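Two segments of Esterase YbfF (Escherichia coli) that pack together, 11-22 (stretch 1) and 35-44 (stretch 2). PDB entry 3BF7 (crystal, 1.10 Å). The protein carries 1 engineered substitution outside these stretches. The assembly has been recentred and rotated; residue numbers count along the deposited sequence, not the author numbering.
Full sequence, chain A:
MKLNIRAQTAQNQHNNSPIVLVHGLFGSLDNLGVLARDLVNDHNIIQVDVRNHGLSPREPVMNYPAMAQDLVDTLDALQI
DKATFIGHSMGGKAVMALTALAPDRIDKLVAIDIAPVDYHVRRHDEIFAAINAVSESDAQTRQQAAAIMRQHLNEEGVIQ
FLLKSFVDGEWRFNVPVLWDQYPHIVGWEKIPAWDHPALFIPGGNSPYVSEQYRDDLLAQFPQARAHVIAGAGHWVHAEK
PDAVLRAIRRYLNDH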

# COMPACT_ATOMS: atom_id res chain seq x y z
N GLN A 11 -4.63 -12.60 -18.67
CA GLN A 11 -4.39 -13.84 -19.40
C GLN A 11 -5.67 -14.30 -20.09
O GLN A 11 -5.64 -15.14 -20.99
N ASN A 12 -6.79 -13.74 -19.65
CA ASN A 12 -8.10 -14.06 -20.21
C ASN A 12 -8.98 -12.81 -20.19
O ASN A 12 -9.01 -12.09 -19.19
N GLN A 13 -9.69 -12.56 -21.29
CA GLN A 13 -10.57 -11.39 -21.37
C GLN A 13 -11.89 -11.69 -20.67
O GLN A 13 -12.58 -12.65 -21.02
N HIS A 14 -12.24 -10.87 -19.69
CA HIS A 14 -13.48 -11.07 -18.94
C HIS A 14 -14.27 -9.78 -18.75
O HIS A 14 -15.20 -9.72 -17.95
N ASN A 15 -13.88 -8.74 -19.49
CA ASN A 15 -14.56 -7.45 -19.42
C ASN A 15 -14.56 -6.86 -18.01
O ASN A 15 -15.54 -6.26 -17.58
N ASN A 16 -13.45 -7.04 -17.29
CA ASN A 16 -13.33 -6.50 -15.94
C ASN A 16 -12.49 -5.23 -15.97
O ASN A 16 -11.64 -5.06 -16.84
N SER A 17 -12.73 -4.34 -15.01
CA SER A 17 -11.96 -3.11 -14.93
C SER A 17 -10.54 -3.52 -14.55
O SER A 17 -10.34 -4.53 -13.87
N PRO A 18 -9.54 -2.76 -15.00
CA PRO A 18 -8.16 -3.10 -14.65
C PRO A 18 -7.98 -2.88 -13.15
O PRO A 18 -8.75 -2.15 -12.53
N ILE A 19 -6.97 -3.53 -12.57
CA ILE A 19 -6.69 -3.39 -11.15
C ILE A 19 -5.32 -2.76 -10.91
O ILE A 19 -4.31 -3.22 -11.44
N VAL A 20 -5.31 -1.70 -10.12
CA VAL A 20 -4.08 -1.00 -9.76
C VAL A 20 -3.77 -1.37 -8.31
O VAL A 20 -4.63 -1.23 -7.43
N LEU A 21 -2.56 -1.87 -8.08
CA LEU A 21 -2.12 -2.29 -6.75
C LEU A 21 -1.13 -1.27 -6.20
O LEU A 21 -0.16 -0.90 -6.88
N VAL A 22 -1.37 -0.82 -4.97
CA VAL A 22 -0.55 0.20 -4.33
C VAL A 22 -0.00 -0.26 -2.97
O VAL A 22 -0.76 -0.48 -2.03
N LEU A 35 -0.72 -10.82 -4.97
CA LEU A 35 -2.11 -10.61 -5.34
C LEU A 35 -2.21 -10.48 -6.86
O LEU A 35 -3.12 -11.02 -7.48
N ALA A 36 -1.26 -9.76 -7.46
CA ALA A 36 -1.23 -9.55 -8.90
C ALA A 36 -1.13 -10.85 -9.69
O ALA A 36 -1.76 -11.01 -10.73
N ARG A 37 -0.33 -11.79 -9.19
CA ARG A 37 -0.14 -13.06 -9.88
C ARG A 37 -1.44 -13.84 -10.01
O ARG A 37 -1.60 -14.64 -10.93
N ASP A 38 -2.38 -13.62 -9.10
CA ASP A 38 -3.66 -14.31 -9.16
C ASP A 38 -4.68 -13.49 -9.95
O ASP A 38 -5.39 -14.02 -10.81
N LEU A 39 -4.73 -12.19 -9.69
CA LEU A 39 -5.68 -11.33 -10.36
C LEU A 39 -5.43 -11.12 -11.85
O LEU A 39 -6.34 -10.75 -12.59
N VAL A 40 -4.20 -11.36 -12.31
CA VAL A 40 -3.88 -11.19 -13.72
C VAL A 40 -4.52 -12.27 -14.59
O VAL A 40 -4.52 -12.18 -15.82
N ASN A 41 -5.07 -13.30 -13.95
CA ASN A 41 -5.73 -14.37 -14.69
C ASN A 41 -6.94 -13.82 -15.44
O ASN A 41 -7.27 -14.29 -16.53
N ASP A 42 -7.58 -12.81 -14.86
CA ASP A 42 -8.76 -12.22 -15.46
C ASP A 42 -8.86 -10.69 -15.40
O ASP A 42 -9.94 -10.13 -15.56
N HIS A 43 -7.73 -10.02 -15.17
CA HIS A 43 -7.71 -8.56 -15.12
C HIS A 43 -6.38 -8.03 -15.63
O HIS A 43 -5.35 -8.69 -15.49
N ASN A 44 -6.40 -6.83 -16.21
CA ASN A 44 -5.15 -6.20 -16.59
C ASN A 44 -4.68 -5.70 -15.23
O ASN A 44 -5.50 -5.25 -14.42

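Side-chain packing between residues 11-22 and 35-44 of esterase YbfF, which together bury 728 Å². Three residues cover the most surface: Ile-19, Gln-11 and His-43, with Leu-21 equal to the last. Ile-19, the first residue of the strand, points toward the second stretch with chi1 m and chi2 t, which places CD1 against Leu-39 and the His-43 ring. There CD1 lies 4.0 Å from CD1 of Leu-39, an m,t leucine of the helix that points toward the first stretch, and 3.6 Å from the centroid of the His-43 ring, only 15° off the ring normal, a CH-pi contact over the face. The backbone of the same residue is also bonded across the contact, Ile-19 N donating to Asn-44 O at 2.9 Å.

His-43 also points inward, chi1 m and chi2 80°. Asn-16 ND2 sits over the ring face opposite Ile-19, so the imidazole is held between an amide and a methyl group, while Ser-17 O approaches the ring edge, 3.4 Å from His-43 CD2. His-43 ND1 donates to Leu-39 O at 3.0 Å and weakly to Asp-42 OD1 at 2.9 Å, which ties the ring back to its own stretch. Asn-16, chi1 m, uses ND2 to donate to Asp-42 O at 3.0 Å; water 5 accepts from Asn-16 ND2 (2.8 Å) and donates to Asp-42 OD2 (2.6 Å). Asp-42 takes chi1 p, and its CB is 3.1 Å from CD2 of the inward-pointing His-14. Water 3 adds a second link, accepting from His-14 N and Asn-16 N and donating to Asp-42 O.

At the exposed end, Gln-11 leaves CA sideways to the partner and extends, chi1 m, chi2 t, along Val-40 and Asn-41. Its N donates to Val-40 O at 2.9 Å, and OE1 comes within 3.8 Å of Val-40 CG1. Gln-11 NE2 lies 3.0 Å from Asn-41 OD1, but the angle is too poor for a hydrogen bond. Asn-41 starts away from the first stretch, yet its chi1 m side chain brings its end nearer. Asn-12, also chi1 m, donates from ND2 to Asn-41 O at 2.9 Å, and water 1 accepts weakly from Asn-12 ND2 while donating to Asn-41 OD1.

Farther along the strand, Leu-21 (m,t) points toward the helix and sets CD1 3.4 Å from Ala-36 CB, a close fit of buried apolar groups. Val-20, between Ile-19 and Leu-21, points away, in keeping with the usual alternation of a strand. Near Pro-18, whose CB is 4.0 Å from Asn-44 CB, water 4 accepts from Asn-44 N and donates to Asn-16 O.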

# COMPACT_ATOMS: atom_id res chain seq x y z
CB GLN A 11 -3.88 -14.92 -18.45
CG GLN A 11 -2.56 -14.57 -17.78
CD GLN A 11 -2.10 -15.62 -16.79
OE1 GLN A 11 -1.06 -15.48 -16.16
NE2 GLN A 11 -2.89 -16.69 -16.65
CB ASN A 12 -8.77 -15.16 -19.37
CG ASN A 12 -7.93 -16.41 -19.28
OD1 ASN A 12 -7.71 -17.10 -20.27
ND2 ASN A 12 -7.45 -16.72 -18.08
CB GLN A 13 -10.84 -11.04 -22.84
CG GLN A 13 -10.26 -9.70 -23.28
CD GLN A 13 -10.76 -8.54 -22.44
OE1 GLN A 13 -11.94 -8.45 -22.13
NE2 GLN A 13 -9.85 -7.64 -22.09
CB HIS A 14 -13.16 -11.68 -17.57
CG HIS A 14 -12.61 -13.07 -17.65
ND1 HIS A 14 -13.41 -14.18 -17.80
CD2 HIS A 14 -11.33 -13.52 -17.63
CE1 HIS A 14 -12.65 -15.26 -17.86
NE2 HIS A 14 -11.39 -14.89 -17.76
CB ASN A 15 -16.00 -7.59 -19.93
CG ASN A 15 -16.60 -6.27 -20.37
OD1 ASN A 15 -16.69 -5.33 -19.58
ND2 ASN A 15 -17.01 -6.20 -21.63
CB ASN A 16 -12.65 -7.49 -14.99
CG ASN A 16 -13.47 -8.75 -14.76
OD1 ASN A 16 -14.68 -8.68 -14.53
ND2 ASN A 16 -12.81 -9.90 -14.81
CB SER A 17 -12.51 -2.19 -13.84
OG SER A 17 -13.85 -1.82 -14.10
CB PRO A 18 -7.33 -2.13 -15.49
CG PRO A 18 -8.23 -0.93 -15.57
CD PRO A 18 -9.58 -1.55 -15.85
CB ILE A 19 -6.74 -4.76 -10.43
CG1 ILE A 19 -8.16 -5.32 -10.47
CG2 ILE A 19 -6.25 -4.62 -8.98
CD1 ILE A 19 -8.31 -6.70 -9.84
CB VAL A 20 -4.26 0.54 -9.86
CG1 VAL A 20 -2.99 1.24 -9.40
CG2 VAL A 20 -4.60 0.93 -11.29
CB LEU A 21 -1.45 -3.67 -6.84
CG LEU A 21 -2.33 -4.79 -7.38
CD1 LEU A 21 -1.47 -5.98 -7.77
CD2 LEU A 21 -3.36 -5.19 -6.33
CB VAL A 22 -1.37 1.50 -4.13
CG1 VAL A 22 -0.45 2.65 -3.76
CG2 VAL A 22 -2.16 1.82 -5.40
CB LEU A 35 -2.66 -9.36 -4.66
CG LEU A 35 -2.58 -9.33 -3.13
CD1 LEU A 35 -3.24 -8.06 -2.60
CD2 LEU A 35 -3.25 -10.56 -2.55
CB ALA A 36 -0.07 -8.64 -9.27
CB ARG A 37 0.93 -13.89 -9.18
CG ARG A 37 2.34 -13.32 -9.37
CD ARG A 37 3.42 -14.28 -8.91
NE ARG A 37 3.52 -14.39 -7.45
CZ ARG A 37 4.12 -13.50 -6.67
NH1 ARG A 37 4.69 -12.42 -7.19
NH2 ARG A 37 4.18 -13.70 -5.36
CB ASP A 38 -4.19 -14.56 -7.74
CG ASP A 38 -5.54 -15.24 -7.75
OD1 ASP A 38 -6.56 -14.53 -7.89
OD2 ASP A 38 -5.58 -16.48 -7.62
CB LEU A 39 -5.74 -9.98 -9.62
CG LEU A 39 -6.25 -10.10 -8.18
CD1 LEU A 39 -5.98 -8.82 -7.42
CD2 LEU A 39 -7.75 -10.43 -8.19
CB VAL A 40 -2.34 -11.19 -13.95
CG1 VAL A 40 -1.78 -12.59 -13.75
CG2 VAL A 40 -2.02 -10.67 -15.35
CB ASN A 41 -6.18 -15.49 -13.74
CG ASN A 41 -5.04 -16.38 -13.30
OD1 ASN A 41 -4.41 -17.06 -14.12
ND2 ASN A 41 -4.76 -16.39 -12.00
CB ASP A 42 -10.02 -12.85 -14.85
CG ASP A 42 -10.01 -12.81 -13.33
OD1 ASP A 42 -8.95 -12.54 -12.73
OD2 ASP A 42 -11.08 -13.06 -12.73
CB HIS A 43 -7.81 -8.00 -13.69
CG HIS A 43 -9.03 -8.43 -12.94
ND1 HIS A 43 -9.14 -9.65 -12.33
CD2 HIS A 43 -10.18 -7.76 -12.67
CE1 HIS A 43 -10.30 -9.73 -11.70
NE2 HIS A 43 -10.95 -8.60 -11.89
CB ASN A 44 -5.37 -5.01 -17.53
CG ASN A 44 -5.69 -5.44 -18.95
OD1 ASN A 44 -5.40 -6.57 -19.35
ND2 ASN A 44 -6.26 -4.53 -19.72
O HOH W 1 -5.84 -18.16 -16.27
O HOH W 2 -7.33 -7.39 -21.18
O HOH W 3 -11.05 -8.98 -18.00
O HOH W 4 -8.80 -5.40 -17.14
O HOH W 5 -13.47 -12.21 -13.39